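Local structure of ribosomal-protein-alanine acetyltransferase (Clostridium acetobutylicum, 3DNS) at residues A[45-50]-A[73-78]; A[35-40]-A[69-74]. The protein probably transfers an acetyl group to the N-terminal alanine of a ribosomal protein, this chain being the N-terminal acetyltransferase domain of a longer polypeptide. All coordinates share one frame; numbering follows the deposited sequence.

Interaction 1 (A[45-50]-A[73-78]); sequences RFCMFR and EFLFKS
Leu-75 drives its branched tip from the helix into the corner between Cys-47 and Phe-49, two residues on the same face of the strand. The tight part of the contact gathers round one methyl group: CD1 of Leu-75 lies 3.8 Å from CE2 of Phe-49 and 4.2 Å from SG of Cys-47. The second methyl helps on the cysteine side, with CD2 of Leu-75 4.3 Å from the same SG, so the sulfur sits opposite the fork of the leucine and not against a single carbon. CD1 approaches the Phe-49 ring at a slant, neither squarely above it nor in its plane. Phe-49 reaches this methyl because its CG lies between the backbone N and the carbonyl carbon (chi1 61°), which sends the ring off the strand toward the helix. All three residues are buried and the attraction is entirely apolar; CA of Cys-47 and CA of Leu-75 are 8.1 Å apart, so between these segments side chains bridge the gap. The margins are looser and polar. At the start of the strand Arg-45 bends toward the helix without touching segment 73-78, and its NH2 forms a salt bridge with Asp-80. On the outer surface of the helix Glu-73 bonds to Tyr-131 through OE1, while exposed Lys-77 makes a weak hydrogen bond to Tyr-128. Strand 46-53, helix 61-78 and strand 83-89 form a beta-alpha-beta unit, and this contact joins its first two elements. Phe-49 also packs on Val-84 and Ile-86 of the parallel strand 83-89 and on Ile-35 and Ile-37 of the antiparallel strand 31-41, whereas helix 128-132 packs against Phe-76 and Lys-77.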
ATOM      1  N   ARG A  45      10.125  29.077  -9.688  1.00 22.81           N
ATOM      2  CA  ARG A  45       8.753  28.747  -9.274  1.00 22.87           C
ATOM      3  C   ARG A  45       8.407  27.335  -9.771  1.00 21.79           C
ATOM      4  O   ARG A  45       7.336  27.100 -10.333  1.00 22.42           O
ATOM      5  CB  ARG A  45       7.742  29.828  -9.754  1.00 21.85           C
ATOM      6  CG  ARG A  45       8.032  31.279  -9.274  1.00 24.46           C
ATOM      7  CD  ARG A  45       7.154  32.339  -9.981  1.00 23.87           C
ATOM      8  NE  ARG A  45       5.800  32.098  -9.533  1.00 27.75           N
ATOM      9  CZ  ARG A  45       4.676  32.299 -10.214  1.00 27.88           C
ATOM     10  NH1 ARG A  45       4.667  32.822 -11.444  1.00 28.78           N
ATOM     11  NH2 ARG A  45       3.533  31.923  -9.648  1.00 29.75           N
ATOM     12  N   PHE A  46       9.359  26.422  -9.590  1.00 21.46           N
ATOM     13  CA  PHE A  46       9.332  25.092 -10.237  1.00 21.32           C
ATOM     14  C   PHE A  46       9.352  24.034  -9.139  1.00 20.49           C
ATOM     15  O   PHE A  46      10.116  24.140  -8.183  1.00 19.50           O
ATOM     16  CB  PHE A  46      10.526  24.951 -11.188  1.00 21.51           C
ATOM     17  CG  PHE A  46      10.708  23.541 -11.775  1.00 21.56           C
ATOM     18  CD1 PHE A  46       9.823  23.051 -12.711  1.00 21.74           C
ATOM     19  CD2 PHE A  46      11.739  22.742 -11.366  1.00 21.52           C
ATOM     20  CE1 PHE A  46       9.929  21.790 -13.227  1.00 22.62           C
ATOM     21  CE2 PHE A  46      11.879  21.459 -11.881  1.00 23.34           C
ATOM     22  CZ  PHE A  46      10.966  20.983 -12.826  1.00 23.79           C
ATOM     23  N   CYS A  47       8.474  23.049  -9.243  1.00 20.33           N
ATOM     24  CA  CYS A  47       8.456  21.927  -8.326  1.00 19.89           C
ATOM     25  C   CYS A  47       8.284  20.667  -9.112  1.00 19.63           C
ATOM     26  O   CYS A  47       7.311  20.570  -9.859  1.00 19.27           O
ATOM     27  CB  CYS A  47       7.289  22.020  -7.326  1.00 20.55           C
ATOM     28  SG  CYS A  47       7.289  20.644  -6.148  1.00 22.52           S
HETATM   29  N   MSE A  48       9.201  19.697  -8.920  1.00 19.43           N
HETATM   30  CA  MSE A  48       9.152  18.370  -9.568  1.00 19.59           C
HETATM   31  C   MSE A  48       9.166  17.351  -8.460  1.00 18.89           C
HETATM   32  O   MSE A  48      10.013  17.441  -7.587  1.00 18.67           O
HETATM   33  CB  MSE A  48      10.347  18.098 -10.505  1.00 18.27           C
HETATM   34  CG  MSE A  48      10.381  16.697 -11.051  1.00 20.52           C
HETATM   35 SE   MSE A  48      11.395  16.585 -12.752  0.70 23.14          SE
HETATM   36  CE  MSE A  48      13.110  17.089 -11.970  1.00 23.24           C
ATOM     37  N   PHE A  49       8.206  16.429  -8.485  1.00 18.21           N
ATOM     38  CA  PHE A  49       8.164  15.334  -7.503  1.00 18.28           C
ATOM     39  C   PHE A  49       7.889  13.977  -8.103  1.00 18.52           C
ATOM     40  O   PHE A  49       7.365  13.854  -9.229  1.00 19.01           O
ATOM     41  CB  PHE A  49       7.173  15.596  -6.397  1.00 18.39           C
ATOM     42  CG  PHE A  49       5.748  15.755  -6.832  1.00 16.65           C
ATOM     43  CD1 PHE A  49       4.897  14.695  -6.830  1.00 18.15           C
ATOM     44  CD2 PHE A  49       5.241  17.002  -7.157  1.00 19.13           C
ATOM     45  CE1 PHE A  49       3.554  14.859  -7.159  1.00 18.73           C
ATOM     46  CE2 PHE A  49       3.903  17.161  -7.488  1.00 17.48           C
ATOM     47  CZ  PHE A  49       3.073  16.062  -7.494  1.00 18.04           C
ATOM     48  N   ARG A  50       8.267  12.957  -7.330  1.00 18.39           N
ATOM     49  CA  ARG A  50       7.998  11.556  -7.651  1.00 18.27           C
ATOM     50  C   ARG A  50       6.824  11.056  -6.802  1.00 18.62           C
ATOM     51  O   ARG A  50       6.835  11.239  -5.579  1.00 18.22           O
ATOM     52  CB  ARG A  50       9.224  10.685  -7.395  1.00 18.13           C
ATOM     53  CG  ARG A  50       8.964   9.213  -7.676  1.00 18.55           C
ATOM     54  CD  ARG A  50      10.253   8.417  -7.687  1.00 18.46           C
ATOM     55  NE  ARG A  50      11.006   8.559  -8.950  1.00 19.35           N
ATOM     56  CZ  ARG A  50      12.125   9.263  -9.070  1.00 18.99           C
ATOM     57  NH1 ARG A  50      12.603   9.936  -8.039  1.00 19.15           N
ATOM     58  NH2 ARG A  50      12.765   9.315 -10.214  1.00 19.77           N
ATOM     59  N   GLU A  73      -3.687  22.092  -6.144  1.00 22.37           N
ATOM     60  CA  GLU A  73      -4.278  23.265  -5.516  1.00 23.02           C
ATOM     61  C   GLU A  73      -3.321  23.859  -4.476  1.00 23.07           C
ATOM     62  O   GLU A  73      -3.108  25.092  -4.443  1.00 22.65           O
ATOM     63  CB  GLU A  73      -5.648  22.955  -4.880  1.00 22.39           C
ATOM     64  CG  GLU A  73      -6.319  24.169  -4.092  1.00 23.29           C
ATOM     65  CD  GLU A  73      -6.902  25.231  -4.990  1.00 26.75           C
ATOM     66  OE1 GLU A  73      -6.997  24.989  -6.220  1.00 29.36           O
ATOM     67  OE2 GLU A  73      -7.284  26.323  -4.479  1.00 29.65           O
ATOM     68  N   PHE A  74      -2.760  22.983  -3.656  1.00 23.70           N
ATOM     69  CA  PHE A  74      -1.708  23.351  -2.690  1.00 23.67           C
ATOM     70  C   PHE A  74      -0.475  24.027  -3.309  1.00 23.47           C
ATOM     71  O   PHE A  74      -0.026  25.052  -2.838  1.00 22.86           O
ATOM     72  CB  PHE A  74      -1.230  22.093  -1.952  1.00 24.11           C
ATOM     73  CG  PHE A  74      -0.119  22.348  -0.901  1.00 24.38           C
ATOM     74  CD1 PHE A  74      -0.341  23.167   0.197  1.00 24.00           C
ATOM     75  CD2 PHE A  74       1.132  21.757  -1.036  1.00 25.42           C
ATOM     76  CE1 PHE A  74       0.667  23.373   1.125  1.00 25.62           C
ATOM     77  CE2 PHE A  74       2.136  21.968  -0.143  1.00 25.04           C
ATOM     78  CZ  PHE A  74       1.918  22.767   0.934  1.00 24.61           C
ATOM     79  N   LEU A  75       0.101  23.399  -4.320  1.00 22.17           N
ATOM     80  CA  LEU A  75       1.304  23.929  -4.988  1.00 21.96           C
ATOM     81  C   LEU A  75       1.072  25.227  -5.756  1.00 22.04           C
ATOM     82  O   LEU A  75       1.848  26.214  -5.600  1.00 23.24           O
ATOM     83  CB  LEU A  75       1.903  22.843  -5.917  1.00 22.64           C
ATOM     84  CG  LEU A  75       2.549  21.573  -5.253  1.00 20.09           C
ATOM     85  CD1 LEU A  75       3.123  20.636  -6.294  1.00 19.13           C
ATOM     86  CD2 LEU A  75       3.635  21.873  -4.269  1.00 16.72           C
ATOM     87  N   PHE A  76       0.026  25.233  -6.583  1.00 21.04           N
ATOM     88  CA  PHE A  76      -0.329  26.398  -7.400  1.00 21.83           C
ATOM     89  C   PHE A  76      -0.929  27.564  -6.632  1.00 21.35           C
ATOM     90  O   PHE A  76      -0.617  28.693  -6.955  1.00 21.74           O
ATOM     91  CB  PHE A  76      -1.290  26.033  -8.543  1.00 21.43           C
ATOM     92  CG  PHE A  76      -0.685  25.130  -9.554  1.00 23.60           C
ATOM     93  CD1 PHE A  76       0.461  25.513 -10.253  1.00 21.88           C
ATOM     94  CD2 PHE A  76      -1.235  23.874  -9.812  1.00 22.80           C
ATOM     95  CE1 PHE A  76       1.025  24.686 -11.201  1.00 22.41           C
ATOM     96  CE2 PHE A  76      -0.663  23.032 -10.794  1.00 21.61           C
ATOM     97  CZ  PHE A  76       0.461  23.419 -11.464  1.00 21.30           C
ATOM     98  N   LYS A  77      -1.787  27.310  -5.658  1.00 21.33           N
ATOM     99  CA  LYS A  77      -2.567  28.376  -5.071  1.00 23.54           C
ATOM    100  C   LYS A  77      -2.160  28.763  -3.684  1.00 23.95           C
ATOM    101  O   LYS A  77      -2.463  29.858  -3.265  1.00 22.48           O
ATOM    102  CB  LYS A  77      -4.052  28.014  -5.053  1.00 24.32           C
ATOM    103  CG  LYS A  77      -4.504  27.419  -6.366  1.00 26.99           C
ATOM    104  CD  LYS A  77      -4.719  28.511  -7.374  1.00 29.97           C
ATOM    105  CE  LYS A  77      -6.079  29.089  -7.273  1.00 30.66           C
ATOM    106  NZ  LYS A  77      -6.260  29.890  -8.509  1.00 33.37           N
ATOM    107  N   SER A  78      -1.479  27.857  -2.968  1.00 25.78           N
ATOM    108  CA  SER A  78      -0.953  28.140  -1.618  1.00 25.86           C
ATOM    109  C   SER A  78       0.565  28.183  -1.560  1.00 26.25           C
ATOM    110  O   SER A  78       1.094  28.473  -0.506  1.00 25.86           O
ATOM    111  CB  SER A  78      -1.448  27.089  -0.642  1.00 26.10           C
ATOM    112  OG  SER A  78      -2.846  27.135  -0.593  1.00 27.11           O
TER

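Interaction 2 (A[35-40]-A[69-74]); sequences IFIVDL and SVFMEF
The backbone bond from Glu-73 N to Ser-69 O, 3.1 Å, closes the helical turn that carries Phe-71 toward Ile-35 on the strand. From this turn the phenylalanine ring projects toward the sheet and is met in two different ways. Ile-35 comes from the opposite direction and lies over one face: its CD1 is 4.0 Å from the centroid of the Phe-71 ring and only 10° off the ring normal, a CH-pi contact centred on the aromatic system. CG2 of Ile-35 is on the same side of the ring plane but beyond its CE2-CZ rim, 4.0 Å from CE2 of Phe-71. With CG1 beside the backbone N (chi1 -80°) and the chain extended from there (chi2 161°), CD1 is carried over the ring centre while CG2 stays at the rim. Ile-37, two residues along the strand, adds a more distant touch at the ring edge, its CD1 4.5 Å from CZ of Phe-71 and near the ring plane. One isoleucine thus lies over the ring and the other beside it, which probably restricts tilting of the ring. Phe-49 of the adjacent strand makes an edge-to-face pair with Phe-71, and Leu-5 of strand 4-6 packs on Phe-71 as well. Further along, a classic beta bulge at Val-38 and Asp-39, opposite Met-48, interrupts the regular pairing of the strands. Helix 61-78 packed on one side of the mixed sheet through aromatic and branched aliphatic side chains is consistent with the alpha/beta core of the GNAT fold.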
ATOM      1  N   ILE A  35       4.681  10.842  -1.658  1.00 20.50           N
ATOM      2  CA  ILE A  35       5.164  11.859  -2.574  1.00 20.90           C
ATOM      3  C   ILE A  35       6.543  12.209  -2.091  1.00 20.99           C
ATOM      4  O   ILE A  35       6.745  12.361  -0.883  1.00 20.25           O
ATOM      5  CB  ILE A  35       4.219  13.092  -2.590  1.00 20.95           C
ATOM      6  CG1 ILE A  35       2.985  12.811  -3.470  1.00 22.93           C
ATOM      7  CG2 ILE A  35       4.934  14.347  -3.104  1.00 19.15           C
ATOM      8  CD1 ILE A  35       1.819  13.767  -3.175  1.00 21.48           C
ATOM      9  N   PHE A  36       7.493  12.316  -3.037  1.00 21.19           N
ATOM     10  CA  PHE A  36       8.856  12.694  -2.753  1.00 19.82           C
ATOM     11  C   PHE A  36       9.199  13.884  -3.583  1.00 20.67           C
ATOM     12  O   PHE A  36       9.198  13.792  -4.806  1.00 20.54           O
ATOM     13  CB  PHE A  36       9.832  11.544  -3.133  1.00 20.08           C
ATOM     14  CG  PHE A  36       9.582  10.282  -2.409  1.00 20.76           C
ATOM     15  CD1 PHE A  36      10.180  10.027  -1.189  1.00 24.16           C
ATOM     16  CD2 PHE A  36       8.697   9.362  -2.902  1.00 23.81           C
ATOM     17  CE1 PHE A  36       9.927   8.833  -0.489  1.00 22.16           C
ATOM     18  CE2 PHE A  36       8.464   8.191  -2.227  1.00 21.79           C
ATOM     19  CZ  PHE A  36       9.075   7.927  -1.019  1.00 22.67           C
ATOM     20  N   ILE A  37       9.546  14.996  -2.949  1.00 20.96           N
ATOM     21  CA  ILE A  37       9.972  16.187  -3.714  1.00 21.59           C
ATOM     22  C   ILE A  37      11.416  15.965  -4.205  1.00 21.29           C
ATOM     23  O   ILE A  37      12.296  15.701  -3.421  1.00 20.67           O
ATOM     24  CB  ILE A  37       9.862  17.503  -2.911  1.00 21.39           C
ATOM     25  CG1 ILE A  37       8.432  17.685  -2.325  1.00 23.78           C
ATOM     26  CG2 ILE A  37      10.269  18.719  -3.782  1.00 20.09           C
ATOM     27  CD1 ILE A  37       7.384  17.815  -3.355  1.00 21.11           C
ATOM     28  N   VAL A  38      11.607  16.080  -5.509  1.00 21.12           N
ATOM     29  CA  VAL A  38      12.852  15.759  -6.216  1.00 21.60           C
ATOM     30  C   VAL A  38      13.565  17.061  -6.555  1.00 21.73           C
ATOM     31  O   VAL A  38      14.769  17.161  -6.324  1.00 22.24           O
ATOM     32  CB  VAL A  38      12.586  14.782  -7.432  1.00 22.62           C
ATOM     33  CG1 VAL A  38      13.761  14.612  -8.324  1.00 23.80           C
ATOM     34  CG2 VAL A  38      12.131  13.374  -6.889  1.00 22.06           C
ATOM     35  N   ASP A  39      12.822  18.093  -6.933  1.00 20.72           N
ATOM     36  CA  ASP A  39      13.407  19.349  -7.314  1.00 22.70           C
ATOM     37  C   ASP A  39      12.420  20.461  -6.963  1.00 22.49           C
ATOM     38  O   ASP A  39      11.244  20.364  -7.267  1.00 23.09           O
ATOM     39  CB  ASP A  39      13.739  19.325  -8.830  1.00 22.10           C
ATOM     40  CG  ASP A  39      14.780  20.346  -9.253  1.00 26.11           C
ATOM     41  OD1 ASP A  39      15.745  20.669  -8.492  1.00 27.03           O
ATOM     42  OD2 ASP A  39      14.663  20.774 -10.422  1.00 28.84           O
ATOM     43  N   LEU A  40      12.922  21.515  -6.324  1.00 24.15           N
ATOM     44  CA  LEU A  40      12.111  22.657  -5.921  1.00 24.22           C
ATOM     45  C   LEU A  40      12.997  23.861  -6.061  1.00 25.01           C
ATOM     46  O   LEU A  40      14.114  23.889  -5.530  1.00 25.01           O
ATOM     47  CB  LEU A  40      11.645  22.492  -4.471  1.00 25.13           C
ATOM     48  CG  LEU A  40      10.793  23.570  -3.802  1.00 25.39           C
ATOM     49  CD1 LEU A  40       9.469  23.634  -4.541  1.00 26.20           C
ATOM     50  CD2 LEU A  40      10.590  23.344  -2.261  1.00 23.76           C
ATOM     51  N   SER A  69      -5.421  16.525  -7.545  1.00 20.08           N
ATOM     52  CA  SER A  69      -6.175  17.750  -7.491  1.00 20.48           C
ATOM     53  C   SER A  69      -5.879  18.484  -6.196  1.00 19.40           C
ATOM     54  O   SER A  69      -5.626  19.669  -6.216  1.00 18.15           O
ATOM     55  CB  SER A  69      -7.691  17.517  -7.690  1.00 20.97           C
ATOM     56  OG  SER A  69      -7.923  17.082  -9.013  1.00 22.54           O
ATOM     57  N   VAL A  70      -5.902  17.762  -5.102  1.00 20.08           N
ATOM     58  CA  VAL A  70      -5.571  18.301  -3.783  1.00 20.53           C
ATOM     59  C   VAL A  70      -4.190  18.911  -3.740  1.00 20.46           C
ATOM     60  O   VAL A  70      -4.031  20.050  -3.260  1.00 20.52           O
ATOM     61  CB  VAL A  70      -5.677  17.206  -2.643  1.00 20.78           C
ATOM     62  CG1 VAL A  70      -5.155  17.746  -1.337  1.00 19.85           C
ATOM     63  CG2 VAL A  70      -7.185  16.701  -2.443  1.00 20.38           C
ATOM     64  N   PHE A  71      -3.198  18.165  -4.234  1.00 20.60           N
ATOM     65  CA  PHE A  71      -1.798  18.600  -4.169  1.00 20.35           C
ATOM     66  C   PHE A  71      -1.513  19.749  -5.142  1.00 20.22           C
ATOM     67  O   PHE A  71      -0.763  20.676  -4.838  1.00 20.30           O
ATOM     68  CB  PHE A  71      -0.857  17.398  -4.339  1.00 20.22           C
ATOM     69  CG  PHE A  71       0.500  17.577  -3.687  1.00 21.11           C
ATOM     70  CD1 PHE A  71       0.613  17.797  -2.315  1.00 21.20           C
ATOM     71  CD2 PHE A  71       1.664  17.549  -4.443  1.00 20.98           C
ATOM     72  CE1 PHE A  71       1.865  17.945  -1.714  1.00 21.70           C
ATOM     73  CE2 PHE A  71       2.906  17.748  -3.848  1.00 20.18           C
ATOM     74  CZ  PHE A  71       3.010  17.942  -2.500  1.00 19.61           C
HETATM   75  N   MSE A  72      -2.134  19.731  -6.317  1.00 21.35           N
HETATM   76  CA  MSE A  72      -1.946  20.839  -7.272  1.00 21.95           C
HETATM   77  C   MSE A  72      -2.504  22.150  -6.722  1.00 21.73           C
HETATM   78  O   MSE A  72      -1.897  23.187  -6.836  1.00 22.08           O
HETATM   79  CB  MSE A  72      -2.650  20.556  -8.637  1.00 21.92           C
HETATM   80  CG  MSE A  72      -2.046  19.502  -9.577  1.00 24.15           C
HETATM   81 SE   MSE A  72      -0.127  19.521  -9.704  0.70 28.55          SE
HETATM   82  CE  MSE A  72       0.176  18.343  -8.156  1.00 25.27           C
ATOM     83  N   GLU A  73      -3.687  22.092  -6.144  1.00 22.37           N
ATOM     84  CA  GLU A  73      -4.278  23.265  -5.516  1.00 23.02           C
ATOM     85  C   GLU A  73      -3.321  23.859  -4.476  1.00 23.07           C
ATOM     86  O   GLU A  73      -3.108  25.092  -4.443  1.00 22.65           O
ATOM     87  CB  GLU A  73      -5.648  22.955  -4.880  1.00 22.39           C
ATOM     88  CG  GLU A  73      -6.319  24.169  -4.092  1.00 23.29           C
ATOM     89  CD  GLU A  73      -6.902  25.231  -4.990  1.00 26.75           C
ATOM     90  OE1 GLU A  73      -6.997  24.989  -6.220  1.00 29.36           O
ATOM     91  OE2 GLU A  73      -7.284  26.323  -4.479  1.00 29.65           O
ATOM     92  N   PHE A  74      -2.760  22.983  -3.656  1.00 23.70           N
ATOM     93  CA  PHE A  74      -1.708  23.351  -2.690  1.00 23.67           C
ATOM     94  C   PHE A  74      -0.475  24.027  -3.309  1.00 23.47           C
ATOM     95  O   PHE A  74      -0.026  25.052  -2.838  1.00 22.86           O
ATOM     96  CB  PHE A  74      -1.230  22.093  -1.952  1.00 24.11           C
ATOM     97  CG  PHE A  74      -0.119  22.348  -0.901  1.00 24.38           C
ATOM     98  CD1 PHE A  74      -0.341  23.167   0.197  1.00 24.00           C
ATOM     99  CD2 PHE A  74       1.132  21.757  -1.036  1.00 25.42           C
ATOM    100  CE1 PHE A  74       0.667  23.373   1.125  1.00 25.62           C
ATOM    101  CE2 PHE A  74       2.136  21.968  -0.143  1.00 25.04           C
ATOM    102  CZ  PHE A  74       1.918  22.767   0.934  1.00 24.61           C
TER

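Both contacts are buried and hold the same helix, 61-78, against neighbouring strands of one sheet; their centres are 5 Å apart. Interaction 2 lies nearer the middle of the chain and uses an aromatic ring from the helix with isoleucines from the strand. Interaction 1, one helical turn onward, reverses the roles: the helix supplies the aliphatic group and the strand the ring and a sulfur, with charged residues bordering it at its margin. Strands 31-41 and 46-53 are themselves joined by backbone pairing, probably including a hydrogen bond between Arg-50 N and Phe-36 O, 2.8 Å. Through Phe-49, which also touches Ile-35 and Ile-37, the two patches form one hydrophobic layer.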